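Long-range contacts in TCR beta chain (Gallus gallus, PDB 6LIR), which pairs with the TCR alpha chain to form the chicken alpha-beta T-cell receptor, which probably recognises peptide antigen presented by MHC molecules: residues 25-29 with 90-94; 40-44 with 57-63; 46-52 with 64-68. All coordinates share one frame. Residues are numbered along the deposited sequence.

Contact 1: 25-29 with 90-94; sequences NHDYM and SSSYK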
loop_
_atom_site.group_PDB
_atom_site.type_symbol
_atom_site.label_atom_id
_atom_site.label_comp_id
_atom_site.label_asym_id
_atom_site.label_seq_id
_atom_site.Cartn_x
_atom_site.Cartn_y
_atom_site.Cartn_z
ATOM N N ASN B 25 -9.130 23.727 10.190
ATOM C CA ASN B 25 -8.757 25.127 10.396
ATOM C C ASN B 25 -7.248 25.279 10.585
ATOM O O ASN B 25 -6.782 26.150 11.325
ATOM C CB ASN B 25 -9.516 25.741 11.577
ATOM C CG ASN B 25 -9.486 27.256 11.564
ATOM O OD1 ASN B 25 -9.607 27.880 10.509
ATOM N ND2 ASN B 25 -9.314 27.856 12.737
ATOM N N HIS B 26 -6.475 24.428 9.919
ATOM C CA HIS B 26 -5.030 24.437 10.075
ATOM C C HIS B 26 -4.416 25.564 9.263
ATOM O O HIS B 26 -4.790 25.789 8.109
ATOM C CB HIS B 26 -4.436 23.101 9.629
ATOM C CG HIS B 26 -4.520 22.027 10.664
ATOM N ND1 HIS B 26 -4.153 20.723 10.414
ATOM C CD2 HIS B 26 -4.931 22.062 11.953
ATOM C CE1 HIS B 26 -4.332 20.001 11.505
ATOM N NE2 HIS B 26 -4.803 20.790 12.454
ATOM N N ASP B 27 -3.452 26.263 9.861
ATOM C CA ASP B 27 -2.795 27.338 9.129
ATOM C C ASP B 27 -1.721 26.804 8.192
ATOM O O ASP B 27 -1.523 27.357 7.105
ATOM C CB ASP B 27 -2.168 28.341 10.103
ATOM C CG ASP B 27 -3.201 29.073 10.941
ATOM O OD1 ASP B 27 -4.367 29.181 10.499
ATOM O OD2 ASP B 27 -2.844 29.541 12.043
ATOM N N TYR B 28 -1.046 25.723 8.571
ATOM C CA TYR B 28 0.017 25.163 7.750
ATOM C C TYR B 28 -0.547 24.079 6.848
ATOM O O TYR B 28 -1.270 23.189 7.309
ATOM C CB TYR B 28 1.138 24.595 8.622
ATOM C CG TYR B 28 2.339 24.116 7.836
ATOM C CD1 TYR B 28 3.320 25.009 7.416
ATOM C CD2 TYR B 28 2.493 22.773 7.511
ATOM C CE1 TYR B 28 4.418 24.576 6.697
ATOM C CE2 TYR B 28 3.587 22.331 6.793
ATOM C CZ TYR B 28 4.548 23.237 6.388
ATOM O OH TYR B 28 5.642 22.804 5.672
ATOM N N MET B 29 -0.223 24.164 5.560
ATOM C CA MET B 29 -0.492 23.092 4.619
ATOM C C MET B 29 0.747 22.903 3.762
ATOM O O MET B 29 1.588 23.799 3.653
ATOM C CB MET B 29 -1.718 23.389 3.749
ATOM C CG MET B 29 -2.991 23.574 4.546
ATOM S SD MET B 29 -4.421 23.773 3.480
ATOM C CE MET B 29 -4.490 22.150 2.716
ATOM N N SER B 90 -1.068 18.808 6.618
ATOM C CA SER B 90 -1.410 20.024 7.337
ATOM C C SER B 90 -1.003 19.901 8.798
ATOM O O SER B 90 -0.815 18.803 9.325
ATOM C CB SER B 90 -2.910 20.325 7.238
ATOM O OG SER B 90 -3.626 19.634 8.249
ATOM N N SER B 91 -0.884 21.058 9.450
ATOM C CA SER B 91 -0.707 21.126 10.890
ATOM C C SER B 91 -1.247 22.456 11.391
ATOM O O SER B 91 -1.448 23.397 10.620
ATOM C CB SER B 91 0.762 20.953 11.291
ATOM O OG SER B 91 1.573 21.914 10.641
ATOM N N SER B 92 -1.487 22.511 12.705
ATOM C CA SER B 92 -1.943 23.740 13.351
ATOM C C SER B 92 -1.039 24.919 13.001
ATOM O O SER B 92 -1.514 26.007 12.652
ATOM C CB SER B 92 -2.015 23.531 14.864
ATOM O OG SER B 92 -1.817 24.743 15.564
ATOM N N TYR B 93 0.272 24.708 13.094
ATOM C CA TYR B 93 1.287 25.672 12.693
ATOM C C TYR B 93 2.581 24.892 12.504
ATOM O O TYR B 93 2.680 23.726 12.891
ATOM C CB TYR B 93 1.452 26.783 13.740
ATOM C CG TYR B 93 1.508 26.275 15.173
ATOM C CD1 TYR B 93 2.607 25.560 15.637
ATOM C CD2 TYR B 93 0.465 26.513 16.061
ATOM C CE1 TYR B 93 2.663 25.089 16.937
ATOM C CE2 TYR B 93 0.511 26.042 17.366
ATOM C CZ TYR B 93 1.614 25.333 17.798
ATOM O OH TYR B 93 1.670 24.865 19.093
ATOM N N LYS B 94 3.576 25.541 11.907
ATOM C CA LYS B 94 4.858 24.874 11.756
ATOM C C LYS B 94 5.631 24.890 13.073
ATOM O O LYS B 94 5.494 25.802 13.894
ATOM C CB LYS B 94 5.702 25.483 10.635
ATOM C CG LYS B 94 7.016 24.718 10.449
ATOM C CD LYS B 94 7.617 24.854 9.081
ATOM C CE LYS B 94 8.652 25.948 9.073
ATOM N NZ LYS B 94 9.432 25.936 7.815
#
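The shortest polar link joins two side chains: H26 ND1 and S90 OG lie 2.5 Å apart, a very short hydrogen bond at the edge of the imidazole. Beside it, strands C and F of this V-type immunoglobulin fold pair antiparallel where strand C leaves CDR1 and strand F enters CDR3. Y28 and S91 are a hydrogen-bonded pair, with Y28 N to S91 O at 3.1 Å and S91 N to Y28 O at 3.0 Å; M29 and S90 follow as a non-hydrogen-bonded pair, their CA atoms 4.2 Å apart. D27 N makes a weak 3.4 Å bond to S92 O, while D27 OD1 accepts from Q68 NE2. One H26 ring face covers the S91–S92 peptide. Y28 and S91 point to the sheet face opposite M29 and S90, where the tyrosine also meets L42 and L99. K94 CD passes Y28 CE1 at 4.0 Å, on the way to Y47 OH. S91 OG sits 3.4 Å from Y28 CD2 and donates to Y93 O at 3.1 Å.

Contact 2: 40-44 with 57-63; sequences LQLIY and IHTGYEA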
loop_
_atom_site.group_PDB
_atom_site.type_symbol
_atom_site.label_atom_id
_atom_site.label_comp_id
_atom_site.label_asym_id
_atom_site.label_seq_id
_atom_site.Cartn_x
_atom_site.Cartn_y
_atom_site.Cartn_z
ATOM N N LEU B 40 10.282 11.491 1.246
ATOM C CA LEU B 40 9.230 12.491 1.105
ATOM C C LEU B 40 9.883 13.859 0.979
ATOM O O LEU B 40 10.575 14.301 1.902
ATOM C CB LEU B 40 8.279 12.471 2.304
ATOM C CG LEU B 40 7.326 11.287 2.457
ATOM C CD1 LEU B 40 6.712 11.294 3.848
ATOM C CD2 LEU B 40 6.241 11.320 1.391
ATOM N N GLN B 41 9.652 14.535 -0.142
ATOM C CA GLN B 41 10.308 15.802 -0.423
ATOM C C GLN B 41 9.268 16.903 -0.557
ATOM O O GLN B 41 8.314 16.775 -1.334
ATOM C CB GLN B 41 11.147 15.708 -1.697
ATOM C CG GLN B 41 12.164 14.586 -1.679
ATOM C CD GLN B 41 12.980 14.524 -2.952
ATOM O OE1 GLN B 41 12.974 13.513 -3.656
ATOM N NE2 GLN B 41 13.689 15.606 -3.256
ATOM N N LEU B 42 9.456 17.973 0.211
ATOM C CA LEU B 42 8.562 19.125 0.178
ATOM C C LEU B 42 8.617 19.832 -1.172
ATOM O O LEU B 42 9.674 20.316 -1.591
ATOM C CB LEU B 42 8.895 20.097 1.305
ATOM C CG LEU B 42 7.806 21.162 1.464
ATOM C CD1 LEU B 42 6.681 20.652 2.345
ATOM C CD2 LEU B 42 8.383 22.452 2.021
ATOM N N ILE B 43 7.472 19.892 -1.845
ATOM C CA ILE B 43 7.334 20.628 -3.100
ATOM C C ILE B 43 7.002 22.088 -2.842
ATOM O O ILE B 43 7.667 22.992 -3.356
ATOM C CB ILE B 43 6.254 19.970 -3.982
ATOM C CG1 ILE B 43 6.499 18.467 -4.114
ATOM C CG2 ILE B 43 6.205 20.636 -5.351
ATOM C CD1 ILE B 43 5.381 17.750 -4.831
ATOM N N TYR B 44 5.966 22.330 -2.045
ATOM C CA TYR B 44 5.480 23.666 -1.744
ATOM C C TYR B 44 4.781 23.595 -0.399
ATOM O O TYR B 44 4.145 22.588 -0.079
ATOM C CB TYR B 44 4.491 24.156 -2.810
ATOM C CG TYR B 44 5.006 25.219 -3.754
ATOM C CD1 TYR B 44 5.039 26.556 -3.376
ATOM C CD2 TYR B 44 5.434 24.889 -5.032
ATOM C CE1 TYR B 44 5.499 27.534 -4.244
ATOM C CE2 TYR B 44 5.897 25.858 -5.906
ATOM C CZ TYR B 44 5.926 27.178 -5.507
ATOM O OH TYR B 44 6.385 28.143 -6.374
ATOM N N ILE B 57 12.309 21.133 -4.546
ATOM C CA ILE B 57 12.050 20.480 -5.824
ATOM C C ILE B 57 10.897 21.189 -6.517
ATOM O O ILE B 57 10.148 20.579 -7.288
ATOM C CB ILE B 57 11.748 18.983 -5.639
ATOM C CG1 ILE B 57 10.578 18.788 -4.675
ATOM C CG2 ILE B 57 12.978 18.249 -5.134
ATOM C CD1 ILE B 57 10.017 17.386 -4.684
ATOM N N HIS B 58 10.755 22.490 -6.250
ATOM C CA HIS B 58 9.599 23.236 -6.728
ATOM C C HIS B 58 9.636 23.498 -8.228
ATOM O O HIS B 58 8.588 23.792 -8.812
ATOM C CB HIS B 58 9.525 24.580 -6.003
ATOM C CG HIS B 58 10.568 25.557 -6.455
ATOM N ND1 HIS B 58 10.405 26.361 -7.564
ATOM C CD2 HIS B 58 11.796 25.844 -5.962
ATOM C CE1 HIS B 58 11.483 27.106 -7.729
ATOM N NE2 HIS B 58 12.342 26.813 -6.768
ATOM N N THR B 59 10.807 23.407 -8.859
ATOM C CA THR B 59 10.906 23.629 -10.298
ATOM C C THR B 59 9.993 22.675 -11.053
ATOM O O THR B 59 10.167 21.454 -10.996
ATOM C CB THR B 59 12.350 23.477 -10.769
ATOM O OG1 THR B 59 13.143 24.528 -10.205
ATOM C CG2 THR B 59 12.416 23.568 -12.285
ATOM N N GLY B 60 9.017 23.238 -11.760
ATOM C CA GLY B 60 7.977 22.463 -12.399
ATOM C C GLY B 60 6.636 22.570 -11.716
ATOM O O GLY B 60 5.676 21.936 -12.170
ATOM N N TYR B 61 6.534 23.356 -10.646
ATOM C CA TYR B 61 5.303 23.463 -9.883
ATOM C C TYR B 61 5.061 24.912 -9.498
ATOM O O TYR B 61 5.997 25.702 -9.352
ATOM C CB TYR B 61 5.348 22.622 -8.598
ATOM C CG TYR B 61 5.678 21.164 -8.797
ATOM C CD1 TYR B 61 4.674 20.229 -9.003
ATOM C CD2 TYR B 61 6.992 20.719 -8.761
ATOM C CE1 TYR B 61 4.970 18.891 -9.174
ATOM C CE2 TYR B 61 7.297 19.384 -8.934
ATOM C CZ TYR B 61 6.280 18.474 -9.141
ATOM O OH TYR B 61 6.571 17.141 -9.315
ATOM N N GLU B 62 3.788 25.241 -9.323
ATOM C CA GLU B 62 3.347 26.469 -8.688
ATOM C C GLU B 62 2.301 26.092 -7.650
ATOM O O GLU B 62 1.808 24.961 -7.623
ATOM C CB GLU B 62 2.790 27.468 -9.710
ATOM C CG GLU B 62 3.837 27.994 -10.678
ATOM C CD GLU B 62 3.282 29.036 -11.628
ATOM O OE1 GLU B 62 2.400 29.815 -11.209
ATOM O OE2 GLU B 62 3.727 29.075 -12.795
ATOM N N ALA B 63 1.961 27.037 -6.779
ATOM C CA ALA B 63 0.981 26.726 -5.752
ATOM C C ALA B 63 0.257 27.991 -5.332
ATOM O O ALA B 63 0.760 29.108 -5.487
ATOM C CB ALA B 63 1.633 26.056 -4.537
HETATM O O HOH W 1 3.319 29.706 -7.002
#
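Along the strand, Q41 is the first residue to meet the other segment, its side chain against that of I57. L42 points away from 57-63, its side chain packing on S30 and Y32, and offers only backbone: L42 O is 3.6 Å from I57 CG1. At I43 the strand breaks step, since I43 and Y44 both face W31 in a classic beta bulge. I43 CG1 touches I57 CD1 at 3.7 Å, while I43 CG2 sits over the face of Y61, 3.7 Å from the ring centroid, a CH-pi contact. Here the two sheets of the V-domain sandwich meet: strand C' packs on strand D, an outermost strand of the other sheet, the short segments 7.6 Å apart at 63°, and Y61 hydrogen-bonds Y86. Y44 comes last, taking A63 CB on one ring face, 3.8 Å from its centroid, and Y61 O at its edge, 3.5 Å from Y44 CE2. The type II turn H58–Y61, closed by Y61 N to H58 O at 2.8 Å, brings H58 CB within 3.8 Å of Y44 CE2.

Contact 3: 46-52 with 64-68; sequences SYGVKQE and KRSSQ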
loop_
_atom_site.group_PDB
_atom_site.type_symbol
_atom_site.label_atom_id
_atom_site.label_comp_id
_atom_site.label_asym_id
_atom_site.label_seq_id
_atom_site.Cartn_x
_atom_site.Cartn_y
_atom_site.Cartn_z
ATOM N N SER B 46 2.747 26.291 2.814
ATOM C CA SER B 46 1.974 27.509 3.006
ATOM C C SER B 46 1.778 27.723 4.496
ATOM O O SER B 46 1.290 26.825 5.190
ATOM C CB SER B 46 0.612 27.414 2.304
ATOM O OG SER B 46 -0.235 28.488 2.681
ATOM N N TYR B 47 2.136 28.908 4.982
ATOM C CA TYR B 47 1.964 29.226 6.391
ATOM C C TYR B 47 0.618 29.873 6.679
ATOM O O TYR B 47 0.299 30.111 7.848
ATOM C CB TYR B 47 3.090 30.156 6.878
ATOM C CG TYR B 47 4.497 29.614 6.705
ATOM C CD1 TYR B 47 4.759 28.250 6.775
ATOM C CD2 TYR B 47 5.569 30.474 6.488
ATOM C CE1 TYR B 47 6.050 27.758 6.621
ATOM C CE2 TYR B 47 6.860 29.993 6.332
ATOM C CZ TYR B 47 7.093 28.632 6.400
ATOM O OH TYR B 47 8.373 28.146 6.246
ATOM N N GLY B 48 -0.182 30.123 5.652
ATOM C CA GLY B 48 -1.440 30.822 5.819
ATOM C C GLY B 48 -2.035 31.163 4.471
ATOM O O GLY B 48 -1.453 30.885 3.417
ATOM N N VAL B 49 -3.231 31.755 4.531
ATOM C CA VAL B 49 -3.945 32.138 3.318
ATOM C C VAL B 49 -3.078 33.033 2.444
ATOM O O VAL B 49 -2.433 33.975 2.923
ATOM C CB VAL B 49 -5.275 32.828 3.668
ATOM C CG1 VAL B 49 -6.077 33.099 2.407
ATOM C CG2 VAL B 49 -6.082 31.966 4.631
ATOM N N LYS B 50 -3.072 32.739 1.142
ATOM C CA LYS B 50 -2.335 33.507 0.135
ATOM C C LYS B 50 -0.857 33.667 0.487
ATOM O O LYS B 50 -0.219 34.651 0.104
ATOM C CB LYS B 50 -2.983 34.876 -0.089
ATOM C CG LYS B 50 -4.316 34.818 -0.821
ATOM C CD LYS B 50 -5.182 36.028 -0.501
ATOM C CE LYS B 50 -6.436 36.050 -1.361
ATOM N NZ LYS B 50 -6.119 36.313 -2.792
ATOM N N GLN B 51 -0.298 32.700 1.214
ATOM C CA GLN B 51 1.137 32.608 1.450
ATOM C C GLN B 51 1.630 31.269 0.921
ATOM O O GLN B 51 1.035 30.229 1.215
ATOM C CB GLN B 51 1.464 32.745 2.941
ATOM C CG GLN B 51 2.916 33.103 3.247
ATOM C CD GLN B 51 3.866 31.923 3.099
ATOM O OE1 GLN B 51 3.534 30.792 3.457
ATOM N NE2 GLN B 51 5.054 32.184 2.564
ATOM N N GLU B 52 2.703 31.294 0.133
ATOM C CA GLU B 52 3.312 30.077 -0.385
ATOM C C GLU B 52 4.823 30.128 -0.201
ATOM O O GLU B 52 5.429 31.204 -0.195
ATOM C CB GLU B 52 2.969 29.865 -1.866
ATOM C CG GLU B 52 1.476 29.708 -2.141
ATOM C CD GLU B 52 0.784 31.033 -2.414
ATOM O OE1 GLU B 52 1.451 31.962 -2.920
ATOM O OE2 GLU B 52 -0.426 31.146 -2.121
ATOM N N LYS B 64 -0.942 27.791 -4.798
ATOM C CA LYS B 64 -1.801 28.891 -4.384
ATOM C C LYS B 64 -2.615 28.439 -3.186
ATOM O O LYS B 64 -3.359 27.458 -3.282
ATOM C CB LYS B 64 -2.723 29.352 -5.517
ATOM C CG LYS B 64 -3.677 30.459 -5.083
ATOM C CD LYS B 64 -4.377 31.087 -6.270
ATOM C CE LYS B 64 -5.786 30.546 -6.405
ATOM N NZ LYS B 64 -6.811 31.623 -6.364
ATOM N N ARG B 65 -2.490 29.149 -2.072
ATOM C CA ARG B 65 -3.348 28.888 -0.919
ATOM C C ARG B 65 -4.517 29.856 -1.046
ATOM O O ARG B 65 -4.479 30.990 -0.568
ATOM C CB ARG B 65 -2.580 29.074 0.385
ATOM C CG ARG B 65 -3.410 28.863 1.638
ATOM C CD ARG B 65 -3.606 27.386 1.943
ATOM N NE ARG B 65 -4.287 27.177 3.218
ATOM C CZ ARG B 65 -3.667 27.125 4.392
ATOM N NH1 ARG B 65 -4.363 26.926 5.506
ATOM N NH2 ARG B 65 -2.351 27.275 4.452
ATOM N N SER B 66 -5.572 29.389 -1.725
ATOM C CA SER B 66 -6.702 30.250 -2.056
ATOM C C SER B 66 -7.530 30.600 -0.828
ATOM O O SER B 66 -8.189 31.645 -0.804
ATOM C CB SER B 66 -7.578 29.580 -3.116
ATOM O OG SER B 66 -8.086 28.340 -2.652
ATOM N N SER B 67 -7.523 29.741 0.186
ATOM C CA SER B 67 -8.280 29.984 1.405
ATOM C C SER B 67 -7.698 29.104 2.498
ATOM O O SER B 67 -6.814 28.279 2.253
ATOM C CB SER B 67 -9.771 29.697 1.204
ATOM O OG SER B 67 -9.981 28.322 0.926
ATOM N N GLN B 68 -8.215 29.289 3.715
ATOM C CA GLN B 68 -7.751 28.500 4.852
ATOM C C GLN B 68 -7.912 27.003 4.612
ATOM O O GLN B 68 -7.098 26.206 5.098
ATOM C CB GLN B 68 -8.505 28.929 6.113
ATOM C CG GLN B 68 -8.135 28.172 7.380
ATOM C CD GLN B 68 -6.827 28.641 8.000
ATOM O OE1 GLN B 68 -5.945 29.157 7.313
ATOM N NE2 GLN B 68 -6.698 28.460 9.311
#
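R65 organises this meeting of the CDR2 loop, between strands C' and C'' of the V-type immunoglobulin domain, with strand D and the start of its turn into strand E. Its backbone is satisfied in both directions by the segment 46-52: R65 N donates to E52 OE2 at 2.9 Å, nearly straight, and R65 O accepts from K50 N at 2.8 Å. Every nitrogen of the guanidinium also has a partner. R65 NH2 gives one bond to S46 OG at 3.0 Å and another to D27 O; R65 NH1 donates to Q68 O at 2.9 Å, while R65 NE makes a weak bond of 2.9 Å to S67 O. The arginine thus holds CDR1, CDR2 and the D–E turn together from within, one face of its guanidinium lying over G48 C.

S46 OG is equally busy. It accepts from R65 NH2 and donates to Q51 O at 2.6 Å, tying the two ends of the loop together. Between them G48 to Q51 is a type II turn, with Q51 N to G48 O at 3.1 Å and K50 at positive phi. The Q51 amide braces the same corner: Q51 OE1 accepts from Y47 N at 2.8 Å, and NE2 goes on to N53 OD1. Y47 OH is taken by K94, and Q68 NE2 by N25 and D27.

On the side of 46-52, V49 at the tip gives the largest share of the packing. V49 CA rests 3.7 Å from R65 CG, and V49 CG2 lies 3.5 Å from Q68 N and 3.9 Å from Q68 OE1.

In the fold
From the N terminus the chain enters contact 1 first, at 25-29, and returns to close it only at 90-94; both other contacts fall within that long loop. Those two cross: 40-44 and 46-52 come in turn, then 57-63 and 64-68 answer them in the same order, so strand 61-67 serves both. Contact 2 joins the two sheets of the V domain, while contact 3 carries the same strand out to CDR2. Contact 1 pairs the strand that follows CDR1 with the one that leads into CDR3. M29 SD of contact 1 packs beside R65 NE of contact 3, and E52 CG of contact 3 lies 3.5 Å from A63 O of contact 2.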